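Local structure of ribonuclease VapC (Caulobacter crescentus, 5L6L) at the interface of chains A and B. The protein is the PIN-domain toxin of the VapBC1 toxin-antitoxin pair, probably a magnesium-dependent ribonuclease, held here by its VapB partner on operator DNA. Sequence-based numbering; all coordinates share one arbitrary frame. Chains: chain A, Ribonuclease VapC; chain B, VapB family protein.

The interface of chains A and B. Residues chain A 8, 11, 14, 47; chain B 81-84.
A:Ile11 supplies the apolar centre of this patch, where the extended C-terminal tail of the VapB antitoxin lies between helix 7-14 of the toxin and A:Arg47 on a loop. CG1 of A:Ile11 is anti to the carbonyl carbon (chi1 -74°), and its tip CD1 meets CB of B:Arg82 at 4.1 Å, the two side chains crossing at about a right angle. Both CG2 and CD1 of A:Ile11 lie against the backbone carbonyl O of B:Pro83, CG2 at 3.9 Å, an ordinary van der Waals contact.

One turn earlier on the helix, A:Asn8 crosses B:Arg82 obliquely. OD1 of A:Asn8, the amide oxygen, sits 3.6 Å from the methylene CD of B:Arg82, and the amide and guanidinium planes stand nearly perpendicular, 87° apart; the touch is to the aliphatic stem, not a hydrogen bond to its guanidinium. The chain of B:Arg82 bends at chi2, its CD lying against the amide of A:Asn8. The amide nitrogen ND2 of A:Asn8 faces the proline ring, 3.9 Å from CD of B:Pro83.

The polar rim lies across the tail. A:Arg47, poorly ordered in the model, reaches in with its chain extended from CG to NE and presents its guanidinium edge to the antitoxin backbone, with CA of B:Glu81 and N of B:Arg82 in its plane. The carboxylate of B:Glu81 is not in contact with it, though its charge may favour the arginine at longer range. NH1 of A:Arg47 donates to the main-chain O of B:Arg82 at 2.9 Å, approaching nearly along the C=O axis (165°), while NH2 adds a weak bond to that same oxygen at 3.1 Å.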
ATOM      1  N   ASN A   8     -14.534  -6.490  28.067  1.00 29.35           N
ATOM      2  CA  ASN A   8     -15.241  -7.097  29.204  1.00 28.99           C
ATOM      3  C   ASN A   8     -14.275  -7.532  30.286  1.00 37.86           C
ATOM      4  O   ASN A   8     -14.544  -7.340  31.479  1.00 38.20           O
ATOM      5  CB  ASN A   8     -16.090  -8.299  28.793  1.00 26.87           C
ATOM      6  CG  ASN A   8     -17.402  -7.888  28.216  1.00 36.30           C
ATOM      7  OD1 ASN A   8     -17.574  -7.882  27.001  1.00 42.90           O
ATOM      8  ND2 ASN A   8     -18.344  -7.517  29.084  1.00 45.98           N
ATOM      9  N   ILE A  11     -13.304  -4.594  32.081  1.00 26.11           N
ATOM     10  CA  ILE A  11     -14.373  -4.135  32.967  1.00 30.71           C
ATOM     11  C   ILE A  11     -14.342  -4.913  34.276  1.00 31.52           C
ATOM     12  O   ILE A  11     -14.331  -4.324  35.366  1.00 33.59           O
ATOM     13  CB  ILE A  11     -15.742  -4.234  32.268  1.00 33.45           C
ATOM     14  CG1 ILE A  11     -15.891  -3.137  31.218  1.00 27.66           C
ATOM     15  CG2 ILE A  11     -16.865  -4.112  33.251  1.00 25.06           C
ATOM     16  CD1 ILE A  11     -17.045  -3.403  30.234  1.00 24.22           C
ATOM     17  N   ARG A  14     -11.305  -3.702  36.293  1.00 25.79           N
ATOM     18  CA  ARG A  14     -11.578  -2.440  36.975  1.00 30.87           C
ATOM     19  C   ARG A  14     -12.443  -2.668  38.209  1.00 32.71           C
ATOM     20  O   ARG A  14     -12.233  -2.043  39.256  1.00 35.29           O
ATOM     21  CB  ARG A  14     -12.269  -1.432  36.044  1.00 29.86           C
ATOM     22  CG  ARG A  14     -12.598  -0.144  36.828  1.00 35.08           C
ATOM     23  CD  ARG A  14     -13.830   0.586  36.360  1.00 41.04           C
ATOM     24  NE  ARG A  14     -15.020  -0.247  36.214  1.00 36.60           N
ATOM     25  CZ  ARG A  14     -16.053   0.093  35.443  1.00 38.59           C
ATOM     26  NH1 ARG A  14     -16.020   1.246  34.757  1.00 45.61           N
ATOM     27  NH2 ARG A  14     -17.112  -0.708  35.352  1.00 31.62           N
ATOM     28  N   ARG A  47     -22.550   5.849  33.053  1.00 42.74           N
ATOM     29  CA  ARG A  47     -23.695   5.056  32.627  1.00 49.42           C
ATOM     30  C   ARG A  47     -24.881   5.270  33.559  1.00 54.61           C
ATOM     31  O   ARG A  47     -25.980   5.618  33.111  1.00 56.02           O
ATOM     32  CB  ARG A  47     -23.308   3.582  32.564  1.00 56.79           C
ATOM     33  CG  ARG A  47     -23.947   2.822  31.427  1.00 66.47           C
ATOM     34  CD  ARG A  47     -23.413   1.415  31.433  1.00 78.96           C
ATOM     35  NE  ARG A  47     -23.763   0.691  30.220  1.00 94.56           N
ATOM     36  CZ  ARG A  47     -23.155  -0.424  29.827  1.00100.90           C
ATOM     37  NH1 ARG A  47     -22.162  -0.931  30.560  1.00 97.41           N
ATOM     38  NH2 ARG A  47     -23.533  -1.026  28.701  1.00104.75           N
TER
ATOM     39  N   GLU B  81     -23.717  -2.935  23.859  1.00 55.22           N
ATOM     40  CA  GLU B  81     -23.921  -3.061  25.300  1.00 56.49           C
ATOM     41  C   GLU B  81     -22.952  -4.093  25.848  1.00 54.70           C
ATOM     42  O   GLU B  81     -22.871  -5.219  25.351  1.00 57.20           O
ATOM     43  CB  GLU B  81     -25.338  -3.501  25.650  1.00 52.76           C
ATOM     44  CG  GLU B  81     -26.450  -2.579  25.217  1.00 67.75           C
ATOM     45  CD  GLU B  81     -27.791  -3.303  25.136  1.00 74.57           C
ATOM     46  OE1 GLU B  81     -27.935  -4.394  25.755  1.00 62.93           O
ATOM     47  OE2 GLU B  81     -28.692  -2.784  24.437  1.00 79.53           O
ATOM     48  N   ARG B  82     -22.219  -3.714  26.873  1.00 45.31           N
ATOM     49  CA  ARG B  82     -21.406  -4.666  27.556  1.00 43.05           C
ATOM     50  C   ARG B  82     -21.874  -4.715  28.995  1.00 48.21           C
ATOM     51  O   ARG B  82     -22.134  -3.655  29.583  1.00 55.08           O
ATOM     52  CB  ARG B  82     -19.928  -4.268  27.482  1.00 46.15           C
ATOM     53  CG  ARG B  82     -19.482  -4.043  26.078  1.00 33.19           C
ATOM     54  CD  ARG B  82     -18.100  -4.530  25.920  1.00 38.31           C
ATOM     55  NE  ARG B  82     -17.430  -3.867  24.818  1.00 29.64           N
ATOM     56  CZ  ARG B  82     -17.070  -4.474  23.708  1.00 29.46           C
ATOM     57  NH1 ARG B  82     -16.464  -3.781  22.764  1.00 39.75           N
ATOM     58  NH2 ARG B  82     -17.328  -5.755  23.540  1.00 30.37           N
ATOM     59  N   PRO B  83     -22.030  -5.896  29.584  1.00 47.46           N
ATOM     60  CA  PRO B  83     -22.396  -5.955  31.009  1.00 54.68           C
ATOM     61  C   PRO B  83     -21.382  -5.207  31.869  1.00 46.60           C
ATOM     62  O   PRO B  83     -20.168  -5.365  31.708  1.00 47.48           O
ATOM     63  CB  PRO B  83     -22.418  -7.460  31.317  1.00 45.83           C
ATOM     64  CG  PRO B  83     -22.281  -8.167  29.976  1.00 48.15           C
ATOM     65  CD  PRO B  83     -22.255  -7.168  28.879  1.00 42.15           C
ATOM     66  N   GLY B  84     -21.889  -4.359  32.761  1.00 46.45           N
ATOM     67  CA  GLY B  84     -21.031  -3.609  33.671  1.00 49.82           C
ATOM     68  C   GLY B  84     -20.715  -2.179  33.253  1.00 58.77           C
ATOM     69  O   GLY B  84     -20.535  -1.869  32.070  1.00 57.25           O
TER